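Local coordinates for protein putative glycosyltransferase (GalT1) (Streptococcus parasanguinis, PDB 4PHR) that is probably a glycosyltransferase using nucleotide-sugar donors, of which this GT-D-fold portion binds UDP and manganese, at residues A134-L139 / E234-G239; G37-M42 / S102-N107; L21-H26 / K71-L76; Q183-I188 / V213-T218. All coordinates share one frame; numbering follows the deposited sequence.

Contact 1 of 4, residues A134-L139 / E234-G239; sequences AYFESL and EWYEMG
The first torsions of F136 and Y236 bring their rings alongside each other: CG of F136 stands anti to its carbonyl carbon (chi1 -78°), whereas CG of Y236 is turned anti to the backbone nitrogen (chi1 160°). Both CB atoms are directed at the facing helix, and the side chains slide past each other in opposite senses. The CE2 corner of F136 thereby reaches the root of the tyrosine, 3.5 Å from Y236 CB, while F136 CD2 lies over one face of the Y236 ring, 3.8 Å from Y236 CG. Ring centroids are 4.8 Å apart with planes inclined at 36°, an oblique aromatic pair. Phenylalanine, wholly apolar, suits the buried side; tyrosine suits a partly exposed place, packing through its CB and ring. Beyond this pair, Y233 meets F136 edge-to-face and Y236 also touches S132 and E133. Helix 229-238, ended by a Schellman motif at G239, is thus joined to helix 132-140, of which Y135 and S138 pack on helix 17-27 and L139 touches both that helix and I229.

Contact 2 of 4, residues G37-M42 / S102-N107; sequences GEIDLM and SEFYLN
I39 touches both aromatic residues of the facing helix. Its CG2 methyl stands over one face of the F104 ring in a CH-pi contact, 4.2 Å from the ring centroid. The CG1-CD1 branch runs between F104 and Y105: I39 CD1 lies 3.8 Å from F104 CE2, and I39 CG1 approaches Y105 OH to 3.4 Å, an apolar carbon against the phenol end. M42 completes the first shell, its side chain crossing F104 at about a right angle. The bend at chi3 (-71°) turns M42 CE toward F104 CZ, 3.6 Å away, with SD beside it at the ring edge, a Met-aromatic contact. A branched isoleucine can meet two rings at once, and a flexible methionine can fit round the end of one. In the second shell, H97 NE2 is hydrogen-bonded to Y105 OH, which gives the buried phenol a polar partner, and F80 meets the Y105 ring edge-to-face. The axes of these two short helical segments approach to 11.9 Å, at 102°. The contact packs helix 36-42 within the GT-D fold, M42 lying about 8 Å, side chain to side chain, from K210 of the UDP site. Helix 54-64 adds L60 and Q61 against M42 and L64 against F104, while helix 2-9 packs on Y105 and L106.

Contact 3 of 4, residues L21-H26 / K71-L76; sequences LKYIKH and KLLVCL
One face of the Y23 ring carries the CD1 methyl of L73, 4.0 Å from the ring centroid and 14° off the normal, a CH-pi contact displaced toward the rim at CE1 and CD1. The L73 CB atom adds to it, 4.0 Å from Y23 CE1. The other methyl of the leucine goes to the next helix residue: L73 CD2 lies 3.9 Å from I24 CG1, the two side chains crossing at about a right angle. With CG of L73 anti to the backbone nitrogen (chi1 -177°), the fork extends toward the helix and its two methyls part to the two residues, while Y23 takes the same first torsion and brings its ring to the strand. Helix 21-26 and strand 72-76 run nearly antiparallel, at 160°, the axes of these short segments 9.3 Å apart. Strand 72-76 is the middle one of a three-stranded parallel sheet, and I24 also packs on V31 of the neighbouring strand 30-33, so the helix covers both strands. At its polar end, Y23 OH is hydrogen-bonded to D69 O, in the chain just before the strand. Tyrosine therefore suits the partly exposed border, a ring for the leucine and a hydroxyl for D69, whereas leucine and isoleucine fill the buried side. With no hydrogen bond between the two segments, their attachment rests on apolar and CH-pi contacts, and the polar tie to D69 probably helps hold the phenol's orientation.

Contact 4 of 4, residues Q183-I188 / V213-T218; sequences QYYDEI and VADLTT
A single side-chain hydrogen bond joins the two segments: Y185 OH donates to D215 OD2 at 2.4 Å, so short that the exact length is doubtful. The tyrosine's chi1 of 180° swings CG away from its own backbone nitrogen and carries the phenol across to the second helix. The carboxylate oxygen meets the ring at its edge, near the ring plane, and the carboxylate is turned 64° from that plane. Charge pairing comes next: the other oxygen, D215 OD1, forms a salt bridge with R59 NH2, so the two oxygens serve different partners. V211 and L212 of helix 206-218 also touch Y185. Within that helix the hydroxyls turn back on the backbone. T217 OG1 bonds V213 O at 2.7 Å, from the face of that carbonyl plane opposite to T217 N, and T218 OG1 does likewise with A214 O; T217 OG1 is also hydrogen-bonded to S30 OG, at strand 30-33. Tyrosine suits this buried place because its ring packs while its hydroxyl finds an acceptor; the arginine would probably stabilise D215 as an anion.

Overall arrangement
Contacts 2 and 3 are buried and contacts 1 and 4 only partly so, yet contact 1 is as apolar across its segments as the buried pair; only contact 4 is polar, depending on a hydrogen bond to a carboxylate. Contacts 1, 2 and 4 pair helices; contact 3 sets a helix against a strand. Helix 17-27 links contacts 1 and 3, since K25 NZ probably bonds S138 O and L21 packs on L139. The strand of contact 3 meets contact 4 through L72 against V213. Contact 2 lies about 29 Å, centre to centre, from contact 1, on the opposite side of the chain's centre, and touches none of the others.

Contact 1 of 4, residues A134-L139 / E234-G239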
loop_
_atom_site.group_PDB
_atom_site.type_symbol
_atom_site.label_atom_id
_atom_site.label_comp_id
_atom_site.label_asym_id
_atom_site.label_seq_id
_atom_site.Cartn_x
_atom_site.Cartn_y
_atom_site.Cartn_z
ATOM N N ALA A 134 -2.550 -17.345 6.786
ATOM C CA ALA A 134 -3.938 -17.069 6.416
ATOM C C ALA A 134 -4.117 -15.702 5.743
ATOM O O ALA A 134 -4.908 -15.567 4.808
ATOM C CB ALA A 134 -4.848 -17.188 7.626
ATOM N N TYR A 135 -3.396 -14.693 6.223
ATOM C CA TYR A 135 -3.482 -13.366 5.618
ATOM C C TYR A 135 -3.030 -13.418 4.156
ATOM O O TYR A 135 -3.699 -12.882 3.272
ATOM C CB TYR A 135 -2.638 -12.337 6.383
ATOM C CG TYR A 135 -3.088 -12.049 7.802
ATOM C CD1 TYR A 135 -4.391 -12.321 8.216
ATOM C CD2 TYR A 135 -2.210 -11.503 8.729
ATOM C CE1 TYR A 135 -4.802 -12.058 9.526
ATOM C CE2 TYR A 135 -2.610 -11.232 10.033
ATOM C CZ TYR A 135 -3.908 -11.511 10.425
ATOM O OH TYR A 135 -4.307 -11.249 11.720
ATOM N N PHE A 136 -1.893 -14.061 3.897
ATOM C CA PHE A 136 -1.361 -14.110 2.533
ATOM C C PHE A 136 -2.228 -14.959 1.617
ATOM O O PHE A 136 -2.389 -14.640 0.443
ATOM C CB PHE A 136 0.096 -14.582 2.506
ATOM C CG PHE A 136 1.080 -13.514 2.893
ATOM C CD1 PHE A 136 1.262 -12.400 2.086
ATOM C CD2 PHE A 136 1.816 -13.616 4.063
ATOM C CE1 PHE A 136 2.162 -11.407 2.432
ATOM C CE2 PHE A 136 2.725 -12.632 4.415
ATOM C CZ PHE A 136 2.897 -11.523 3.601
ATOM N N GLU A 137 -2.814 -16.022 2.162
ATOM C CA GLU A 137 -3.724 -16.846 1.381
ATOM C C GLU A 137 -4.961 -16.048 0.983
ATOM O O GLU A 137 -5.435 -16.149 -0.148
ATOM C CB GLU A 137 -4.119 -18.113 2.146
ATOM C CG GLU A 137 -2.964 -19.068 2.426
ATOM C CD GLU A 137 -2.486 -19.809 1.187
ATOM O OE1 GLU A 137 -2.217 -19.155 0.155
ATOM O OE2 GLU A 137 -2.380 -21.054 1.247
ATOM N N SER A 138 -5.474 -15.235 1.903
ATOM C CA SER A 138 -6.633 -14.411 1.585
ATOM C C SER A 138 -6.291 -13.334 0.562
ATOM O O SER A 138 -7.068 -13.067 -0.353
ATOM C CB SER A 138 -7.235 -13.790 2.844
ATOM O OG SER A 138 -8.367 -13.005 2.518
ATOM N N LEU A 139 -5.122 -12.723 0.714
ATOM C CA LEU A 139 -4.649 -11.754 -0.266
ATOM C C LEU A 139 -4.575 -12.371 -1.665
ATOM O O LEU A 139 -5.055 -11.784 -2.629
ATOM C CB LEU A 139 -3.274 -11.211 0.132
ATOM C CG LEU A 139 -3.271 -10.050 1.125
ATOM C CD1 LEU A 139 -1.903 -9.907 1.781
ATOM C CD2 LEU A 139 -3.682 -8.759 0.431
ATOM N N GLU A 234 8.322 -11.688 1.051
ATOM C CA GLU A 234 9.675 -12.248 1.063
ATOM C C GLU A 234 10.131 -12.536 2.494
ATOM O O GLU A 234 10.702 -13.587 2.779
ATOM C CB GLU A 234 10.666 -11.293 0.388
ATOM C CG GLU A 234 10.473 -11.138 -1.113
ATOM C CD GLU A 234 11.303 -12.101 -1.920
ATOM O OE1 GLU A 234 12.080 -12.869 -1.319
ATOM O OE2 GLU A 234 11.175 -12.082 -3.159
ATOM N N TRP A 235 9.867 -11.602 3.406
ATOM C CA TRP A 235 10.233 -11.814 4.806
ATOM C C TRP A 235 9.485 -13.022 5.386
ATOM O O TRP A 235 10.064 -13.846 6.098
ATOM C CB TRP A 235 9.935 -10.558 5.624
ATOM C CG TRP A 235 10.875 -9.429 5.371
ATOM C CD1 TRP A 235 12.195 -9.519 5.027
ATOM C CD2 TRP A 235 10.579 -8.027 5.455
ATOM N NE1 TRP A 235 12.737 -8.266 4.902
ATOM C CE2 TRP A 235 11.766 -7.331 5.151
ATOM C CE3 TRP A 235 9.423 -7.291 5.747
ATOM C CZ2 TRP A 235 11.833 -5.942 5.132
ATOM C CZ3 TRP A 235 9.492 -5.906 5.732
ATOM C CH2 TRP A 235 10.692 -5.247 5.428
ATOM N N TYR A 236 8.199 -13.117 5.071
ATOM C CA TYR A 236 7.373 -14.236 5.505
ATOM C C TYR A 236 7.911 -15.582 4.985
ATOM O O TYR A 236 8.008 -16.559 5.736
ATOM C CB TYR A 236 5.918 -14.011 5.073
ATOM C CG TYR A 236 5.070 -15.255 5.017
ATOM C CD1 TYR A 236 4.804 -15.883 3.805
ATOM C CD2 TYR A 236 4.533 -15.807 6.175
ATOM C CE1 TYR A 236 4.030 -17.026 3.750
ATOM C CE2 TYR A 236 3.757 -16.951 6.128
ATOM C CZ TYR A 236 3.508 -17.555 4.912
ATOM O OH TYR A 236 2.733 -18.691 4.856
ATOM N N GLU A 237 8.293 -15.632 3.711
ATOM C CA GLU A 237 8.733 -16.887 3.102
ATOM C C GLU A 237 10.060 -17.358 3.685
ATOM O O GLU A 237 10.352 -18.559 3.696
ATOM C CB GLU A 237 8.857 -16.749 1.582
ATOM C CG GLU A 237 7.541 -16.590 0.848
ATOM C CD GLU A 237 6.818 -17.903 0.643
ATOM O OE1 GLU A 237 6.938 -18.485 -0.456
ATOM O OE2 GLU A 237 6.129 -18.355 1.577
ATOM N N MET A 238 10.878 -16.417 4.149
ATOM C CA MET A 238 12.164 -16.791 4.737
ATOM C C MET A 238 12.101 -16.919 6.259
ATOM O O MET A 238 13.101 -17.240 6.903
ATOM C CB MET A 238 13.274 -15.823 4.301
ATOM C CG MET A 238 13.193 -14.438 4.923
ATOM S SD MET A 238 14.324 -13.255 4.153
ATOM C CE MET A 238 15.740 -14.296 3.855
ATOM N N GLY A 239 10.920 -16.683 6.831
ATOM C CA GLY A 239 10.743 -16.759 8.271
ATOM C C GLY A 239 11.538 -15.702 9.013
ATOM O O GLY A 239 11.972 -15.918 10.150
#

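Contact 2 of 4, residues G37-M42 / S102-N107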
loop_
_atom_site.group_PDB
_atom_site.type_symbol
_atom_site.label_atom_id
_atom_site.label_comp_id
_atom_site.label_asym_id
_atom_site.label_seq_id
_atom_site.Cartn_x
_atom_site.Cartn_y
_atom_site.Cartn_z
ATOM N N GLY A 37 3.654 8.145 5.779
ATOM C CA GLY A 37 4.197 9.027 4.759
ATOM C C GLY A 37 3.149 9.921 4.118
ATOM O O GLY A 37 3.420 11.077 3.797
ATOM N N GLU A 38 1.942 9.401 3.922
ATOM C CA GLU A 38 0.884 10.224 3.354
ATOM C C GLU A 38 0.502 11.368 4.283
ATOM O O GLU A 38 0.245 12.487 3.821
ATOM C CB GLU A 38 -0.348 9.388 3.013
ATOM C CG GLU A 38 -0.162 8.572 1.744
ATOM C CD GLU A 38 0.960 7.555 1.872
ATOM O OE1 GLU A 38 0.948 6.772 2.857
ATOM O OE2 GLU A 38 1.867 7.546 1.002
ATOM N N ILE A 39 0.458 11.095 5.587
ATOM C CA ILE A 39 0.137 12.148 6.547
ATOM C C ILE A 39 1.261 13.185 6.585
ATOM O O ILE A 39 1.002 14.398 6.615
ATOM C CB ILE A 39 -0.112 11.596 7.963
ATOM C CG1 ILE A 39 -1.012 10.362 7.927
ATOM C CG2 ILE A 39 -0.657 12.683 8.866
ATOM C CD1 ILE A 39 -2.296 10.558 7.205
ATOM N N ASP A 40 2.508 12.712 6.566
ATOM C CA ASP A 40 3.657 13.614 6.505
ATOM C C ASP A 40 3.536 14.535 5.289
ATOM O O ASP A 40 3.704 15.752 5.397
ATOM C CB ASP A 40 4.969 12.829 6.399
ATOM C CG ASP A 40 5.348 12.106 7.693
ATOM O OD1 ASP A 40 6.091 11.108 7.613
ATOM O OD2 ASP A 40 4.928 12.534 8.790
ATOM N N LEU A 41 3.248 13.954 4.125
ATOM C CA LEU A 41 3.112 14.739 2.898
ATOM C C LEU A 41 1.964 15.739 2.970
ATOM O O LEU A 41 2.124 16.913 2.595
ATOM C CB LEU A 41 2.886 13.820 1.695
ATOM C CG LEU A 41 4.097 13.207 1.015
ATOM C CD1 LEU A 41 3.646 12.048 0.154
ATOM C CD2 LEU A 41 4.783 14.255 0.171
ATOM N N MET A 42 0.799 15.273 3.418
ATOM C CA MET A 42 -0.380 16.143 3.507
ATOM C C MET A 42 -0.143 17.346 4.413
ATOM O O MET A 42 -0.751 18.397 4.230
ATOM C CB MET A 42 -1.620 15.368 3.973
ATOM C CG MET A 42 -2.288 14.562 2.857
ATOM S SD MET A 42 -3.821 13.762 3.368
ATOM C CE MET A 42 -3.064 12.543 4.397
ATOM N N SER A 102 -2.390 14.195 16.173
ATOM C CA SER A 102 -3.652 13.941 16.864
ATOM C C SER A 102 -4.763 14.820 16.314
ATOM O O SER A 102 -5.893 14.368 16.145
ATOM C CB SER A 102 -3.506 14.139 18.379
ATOM O OG SER A 102 -3.165 15.475 18.697
ATOM N N GLU A 103 -4.438 16.074 16.027
ATOM C CA GLU A 103 -5.438 17.013 15.540
ATOM C C GLU A 103 -5.927 16.577 14.164
ATOM O O GLU A 103 -7.112 16.675 13.850
ATOM C CB GLU A 103 -4.868 18.433 15.495
ATOM C CG GLU A 103 -5.849 19.487 15.001
ATOM C CD GLU A 103 -5.295 20.897 15.105
ATOM O OE1 GLU A 103 -4.265 21.085 15.788
ATOM O OE2 GLU A 103 -5.888 21.820 14.503
ATOM N N PHE A 104 -5.000 16.083 13.350
ATOM C CA PHE A 104 -5.329 15.592 12.022
ATOM C C PHE A 104 -6.262 14.391 12.127
ATOM O O PHE A 104 -7.320 14.350 11.494
ATOM C CB PHE A 104 -4.053 15.220 11.267
ATOM C CG PHE A 104 -4.284 14.816 9.840
ATOM C CD1 PHE A 104 -4.130 15.733 8.814
ATOM C CD2 PHE A 104 -4.652 13.520 9.522
ATOM C CE1 PHE A 104 -4.337 15.367 7.497
ATOM C CE2 PHE A 104 -4.860 13.144 8.200
ATOM C CZ PHE A 104 -4.701 14.070 7.191
ATOM N N TYR A 105 -5.878 13.419 12.948
ATOM C CA TYR A 105 -6.677 12.211 13.079
ATOM C C TYR A 105 -8.030 12.467 13.738
ATOM O O TYR A 105 -9.042 11.919 13.313
ATOM C CB TYR A 105 -5.905 11.123 13.826
ATOM C CG TYR A 105 -4.892 10.414 12.955
ATOM C CD1 TYR A 105 -5.309 9.590 11.914
ATOM C CD2 TYR A 105 -3.525 10.568 13.168
ATOM C CE1 TYR A 105 -4.396 8.938 11.110
ATOM C CE2 TYR A 105 -2.595 9.910 12.366
ATOM C CZ TYR A 105 -3.042 9.102 11.336
ATOM O OH TYR A 105 -2.139 8.441 10.531
ATOM N N LEU A 106 -8.054 13.311 14.765
ATOM C CA LEU A 106 -9.298 13.572 15.481
ATOM C C LEU A 106 -10.317 14.340 14.641
ATOM O O LEU A 106 -11.526 14.232 14.867
ATOM C CB LEU A 106 -9.024 14.326 16.783
ATOM C CG LEU A 106 -8.395 13.501 17.907
ATOM C CD1 LEU A 106 -7.887 14.408 19.018
ATOM C CD2 LEU A 106 -9.395 12.483 18.447
ATOM N N ASN A 107 -9.829 15.105 13.669
ATOM C CA ASN A 107 -10.690 16.019 12.931
ATOM C C ASN A 107 -10.998 15.606 11.493
ATOM O O ASN A 107 -12.087 15.877 10.986
ATOM C CB ASN A 107 -10.109 17.436 12.965
ATOM C CG ASN A 107 -10.138 18.042 14.358
ATOM O OD1 ASN A 107 -11.155 17.977 15.054
ATOM N ND2 ASN A 107 -9.019 18.627 14.777
#

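Contact 3 of 4, residues L21-H26 / K71-L76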
loop_
_atom_site.group_PDB
_atom_site.type_symbol
_atom_site.label_atom_id
_atom_site.label_comp_id
_atom_site.label_asym_id
_atom_site.label_seq_id
_atom_site.Cartn_x
_atom_site.Cartn_y
_atom_site.Cartn_z
ATOM N N LEU A 21 -10.090 -7.599 3.921
ATOM C CA LEU A 21 -10.060 -8.433 2.726
ATOM C C LEU A 21 -11.446 -8.984 2.384
ATOM O O LEU A 21 -11.819 -9.061 1.211
ATOM C CB LEU A 21 -9.040 -9.556 2.887
ATOM C CG LEU A 21 -7.592 -9.053 2.826
ATOM C CD1 LEU A 21 -6.610 -10.123 3.292
ATOM C CD2 LEU A 21 -7.233 -8.552 1.419
ATOM N N LYS A 22 -12.221 -9.352 3.404
ATOM C CA LYS A 22 -13.576 -9.847 3.164
ATOM C C LYS A 22 -14.416 -8.747 2.536
ATOM O O LYS A 22 -15.207 -8.993 1.627
ATOM C CB LYS A 22 -14.232 -10.327 4.463
ATOM C CG LYS A 22 -13.648 -11.616 5.006
ATOM C CD LYS A 22 -14.116 -11.872 6.429
ATOM C CE LYS A 22 -13.555 -13.175 6.964
ATOM N NZ LYS A 22 -13.598 -13.221 8.454
ATOM N N TYR A 23 -14.231 -7.529 3.030
ATOM C CA TYR A 23 -14.922 -6.369 2.490
ATOM C C TYR A 23 -14.582 -6.150 1.015
ATOM O O TYR A 23 -15.462 -5.946 0.185
ATOM C CB TYR A 23 -14.560 -5.127 3.305
ATOM C CG TYR A 23 -15.256 -3.859 2.874
ATOM C CD1 TYR A 23 -14.917 -3.221 1.688
ATOM C CD2 TYR A 23 -16.239 -3.285 3.667
ATOM C CE1 TYR A 23 -15.538 -2.056 1.300
ATOM C CE2 TYR A 23 -16.872 -2.124 3.288
ATOM C CZ TYR A 23 -16.523 -1.511 2.106
ATOM O OH TYR A 23 -17.147 -0.349 1.727
ATOM N N ILE A 24 -13.290 -6.162 0.698
ATOM C CA ILE A 24 -12.840 -5.913 -0.667
ATOM C C ILE A 24 -13.425 -6.936 -1.640
ATOM O O ILE A 24 -13.899 -6.577 -2.718
ATOM C CB ILE A 24 -11.293 -5.904 -0.757
ATOM C CG1 ILE A 24 -10.716 -4.780 0.112
ATOM C CG2 ILE A 24 -10.844 -5.764 -2.207
ATOM C CD1 ILE A 24 -9.253 -4.980 0.519
ATOM N N LYS A 25 -13.393 -8.203 -1.246
ATOM C CA LYS A 25 -13.890 -9.292 -2.088
ATOM C C LYS A 25 -15.395 -9.267 -2.279
ATOM O O LYS A 25 -15.893 -9.351 -3.405
ATOM C CB LYS A 25 -13.500 -10.634 -1.489
ATOM C CG LYS A 25 -12.025 -10.891 -1.517
ATOM C CD LYS A 25 -11.676 -12.120 -0.714
ATOM C CE LYS A 25 -10.171 -12.296 -0.657
ATOM N NZ LYS A 25 -9.792 -13.519 0.092
ATOM N N HIS A 26 -16.117 -9.176 -1.171
ATOM C CA HIS A 26 -17.571 -9.162 -1.224
ATOM C C HIS A 26 -18.016 -8.043 -2.152
ATOM O O HIS A 26 -19.011 -8.158 -2.868
ATOM C CB HIS A 26 -18.151 -8.954 0.178
ATOM C CG HIS A 26 -19.646 -8.864 0.210
ATOM N ND1 HIS A 26 -20.314 -7.698 0.520
ATOM C CD2 HIS A 26 -20.602 -9.791 -0.037
ATOM C CE1 HIS A 26 -21.617 -7.912 0.470
ATOM N NE2 HIS A 26 -21.818 -9.174 0.132
ATOM N N LYS A 71 -17.556 0.661 -3.797
ATOM C CA LYS A 71 -16.589 0.969 -4.855
ATOM C C LYS A 71 -15.159 1.151 -4.360
ATOM O O LYS A 71 -14.209 0.883 -5.098
ATOM C CB LYS A 71 -16.990 2.234 -5.612
ATOM C CG LYS A 71 -18.311 2.146 -6.355
ATOM C CD LYS A 71 -18.341 3.152 -7.496
ATOM C CE LYS A 71 -19.747 3.354 -8.041
ATOM N NZ LYS A 71 -20.600 4.135 -7.099
ATOM N N LEU A 72 -15.008 1.621 -3.125
ATOM C CA LEU A 72 -13.696 2.003 -2.618
ATOM C C LEU A 72 -13.626 1.870 -1.109
ATOM O O LEU A 72 -14.496 2.357 -0.388
ATOM C CB LEU A 72 -13.383 3.447 -3.007
ATOM C CG LEU A 72 -12.081 4.030 -2.457
ATOM C CD1 LEU A 72 -10.902 3.378 -3.141
ATOM C CD2 LEU A 72 -12.051 5.539 -2.654
ATOM N N LEU A 73 -12.581 1.206 -0.635
ATOM C CA LEU A 73 -12.278 1.131 0.783
ATOM C C LEU A 73 -11.105 2.065 1.059
ATOM O O LEU A 73 -10.032 1.924 0.457
ATOM C CB LEU A 73 -11.908 -0.302 1.167
ATOM C CG LEU A 73 -11.632 -0.598 2.644
ATOM C CD1 LEU A 73 -12.852 -0.284 3.500
ATOM C CD2 LEU A 73 -11.200 -2.049 2.824
ATOM N N VAL A 74 -11.321 3.025 1.954
ATOM C CA VAL A 74 -10.274 3.947 2.378
ATOM C C VAL A 74 -9.683 3.418 3.680
ATOM O O VAL A 74 -10.427 3.129 4.616
ATOM C CB VAL A 74 -10.832 5.372 2.580
ATOM C CG1 VAL A 74 -9.740 6.310 3.091
ATOM C CG2 VAL A 74 -11.437 5.903 1.277
ATOM N N CYS A 75 -8.355 3.292 3.736
ATOM C CA CYS A 75 -7.699 2.590 4.843
ATOM C C CYS A 75 -6.802 3.498 5.670
ATOM O O CYS A 75 -6.197 4.430 5.140
ATOM C CB CYS A 75 -6.852 1.427 4.311
ATOM S SG CYS A 75 -7.768 0.233 3.334
ATOM N N LEU A 76 -6.707 3.193 6.968
ATOM C CA LEU A 76 -5.798 3.869 7.893
ATOM C C LEU A 76 -4.938 2.838 8.612
ATOM O O LEU A 76 -5.271 1.655 8.641
ATOM C CB LEU A 76 -6.601 4.614 8.954
ATOM C CG LEU A 76 -6.975 6.068 8.682
ATOM C CD1 LEU A 76 -7.251 6.354 7.236
ATOM C CD2 LEU A 76 -8.150 6.481 9.582
#

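Contact 4 of 4, residues Q183-I188 / V213-T218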
loop_
_atom_site.group_PDB
_atom_site.type_symbol
_atom_site.label_atom_id
_atom_site.label_comp_id
_atom_site.label_asym_id
_atom_site.label_seq_id
_atom_site.Cartn_x
_atom_site.Cartn_y
_atom_site.Cartn_z
ATOM N N GLN A 183 5.663 13.281 -10.390
ATOM C CA GLN A 183 6.019 14.168 -11.488
ATOM C C GLN A 183 5.449 13.687 -12.820
ATOM O O GLN A 183 5.170 14.483 -13.717
ATOM C CB GLN A 183 7.530 14.299 -11.603
ATOM C CG GLN A 183 7.927 15.212 -12.739
ATOM C CD GLN A 183 9.413 15.427 -12.821
ATOM O OE1 GLN A 183 10.018 16.012 -11.923
ATOM N NE2 GLN A 183 10.015 14.954 -13.906
ATOM N N TYR A 184 5.281 12.378 -12.947
ATOM C CA TYR A 184 4.816 11.785 -14.191
ATOM C C TYR A 184 3.368 11.339 -14.090
ATOM O O TYR A 184 2.925 10.494 -14.869
ATOM C CB TYR A 184 5.712 10.600 -14.567
ATOM C CG TYR A 184 7.152 11.006 -14.763
ATOM C CD1 TYR A 184 8.047 11.004 -13.699
ATOM C CD2 TYR A 184 7.610 11.421 -16.006
ATOM C CE1 TYR A 184 9.362 11.392 -13.874
ATOM C CE2 TYR A 184 8.922 11.807 -16.190
ATOM C CZ TYR A 184 9.791 11.792 -15.120
ATOM O OH TYR A 184 11.097 12.177 -15.301
ATOM N N TYR A 185 2.620 11.923 -13.152
ATOM C CA TYR A 185 1.293 11.403 -12.850
ATOM C C TYR A 185 0.349 11.309 -14.053
ATOM O O TYR A 185 -0.294 10.274 -14.259
ATOM C CB TYR A 185 0.595 12.173 -11.731
ATOM C CG TYR A 185 -0.760 11.578 -11.481
ATOM C CD1 TYR A 185 -0.883 10.363 -10.817
ATOM C CD2 TYR A 185 -1.910 12.182 -11.964
ATOM C CE1 TYR A 185 -2.116 9.784 -10.614
ATOM C CE2 TYR A 185 -3.153 11.610 -11.766
ATOM C CZ TYR A 185 -3.248 10.409 -11.093
ATOM O OH TYR A 185 -4.476 9.832 -10.889
ATOM N N ASP A 186 0.239 12.387 -14.829
ATOM C CA ASP A 186 -0.686 12.385 -15.959
ATOM C C ASP A 186 -0.390 11.245 -16.935
ATOM O O ASP A 186 -1.309 10.573 -17.414
ATOM C CB ASP A 186 -0.682 13.731 -16.698
ATOM C CG ASP A 186 -1.331 14.849 -15.894
ATOM O OD1 ASP A 186 -2.004 14.566 -14.880
ATOM O OD2 ASP A 186 -1.180 16.023 -16.296
ATOM N N GLU A 187 0.889 11.027 -17.227
ATOM C CA GLU A 187 1.277 9.931 -18.116
ATOM C C GLU A 187 0.978 8.556 -17.501
ATOM O O GLU A 187 0.522 7.639 -18.194
ATOM C CB GLU A 187 2.756 10.023 -18.501
ATOM C CG GLU A 187 3.202 8.919 -19.459
ATOM C CD GLU A 187 4.685 8.966 -19.773
ATOM O OE1 GLU A 187 5.409 9.751 -19.126
ATOM O OE2 GLU A 187 5.126 8.218 -20.677
ATOM N N ILE A 188 1.247 8.408 -16.205
ATOM C CA ILE A 188 0.963 7.150 -15.538
ATOM C C ILE A 188 -0.528 6.835 -15.604
ATOM O O ILE A 188 -0.914 5.714 -15.945
ATOM C CB ILE A 188 1.440 7.164 -14.075
ATOM C CG1 ILE A 188 2.971 7.291 -14.032
ATOM C CG2 ILE A 188 0.977 5.898 -13.365
ATOM C CD1 ILE A 188 3.540 7.663 -12.665
ATOM N N VAL A 213 -5.258 5.259 -7.768
ATOM C CA VAL A 213 -6.407 4.418 -7.429
ATOM C C VAL A 213 -7.704 5.239 -7.392
ATOM O O VAL A 213 -8.734 4.824 -7.919
ATOM C CB VAL A 213 -6.180 3.656 -6.098
ATOM C CG1 VAL A 213 -7.484 3.042 -5.592
ATOM C CG2 VAL A 213 -5.104 2.576 -6.287
ATOM N N ALA A 214 -7.650 6.412 -6.769
ATOM C CA ALA A 214 -8.818 7.286 -6.700
ATOM C C ALA A 214 -9.338 7.626 -8.094
ATOM O O ALA A 214 -10.537 7.517 -8.360
ATOM C CB ALA A 214 -8.490 8.549 -5.924
ATOM N N ASP A 215 -8.439 8.024 -8.991
ATOM C CA ASP A 215 -8.855 8.422 -10.339
ATOM C C ASP A 215 -9.338 7.240 -11.184
ATOM O O ASP A 215 -10.277 7.377 -11.966
ATOM C CB ASP A 215 -7.736 9.176 -11.063
ATOM C CG ASP A 215 -7.496 10.571 -10.496
ATOM O OD1 ASP A 215 -8.344 11.075 -9.719
ATOM O OD2 ASP A 215 -6.457 11.175 -10.845
ATOM N N LEU A 216 -8.687 6.088 -11.046
ATOM C CA LEU A 216 -9.093 4.871 -11.753
ATOM C C LEU A 216 -10.487 4.432 -11.297
ATOM O O LEU A 216 -11.298 3.960 -12.095
ATOM C CB LEU A 216 -8.093 3.742 -11.482
ATOM C CG LEU A 216 -7.087 3.185 -12.493
ATOM C CD1 LEU A 216 -6.917 4.025 -13.755
ATOM C CD2 LEU A 216 -5.746 2.927 -11.794
ATOM N N THR A 217 -10.751 4.581 -10.003
ATOM C CA THR A 217 -12.034 4.213 -9.406
ATOM C C THR A 217 -13.161 5.099 -9.925
ATOM O O THR A 217 -14.278 4.628 -10.167
ATOM C CB THR A 217 -11.964 4.302 -7.866
ATOM O OG1 THR A 217 -10.951 3.410 -7.391
ATOM C CG2 THR A 217 -13.297 3.932 -7.227
ATOM N N THR A 218 -12.862 6.382 -10.103
ATOM C CA THR A 218 -13.832 7.329 -10.648
ATOM C C THR A 218 -14.170 6.973 -12.095
ATOM O O THR A 218 -15.265 7.275 -12.583
ATOM C CB THR A 218 -13.295 8.769 -10.567
ATOM O OG1 THR A 218 -13.114 9.133 -9.192
ATOM C CG2 THR A 218 -14.261 9.742 -11.214
#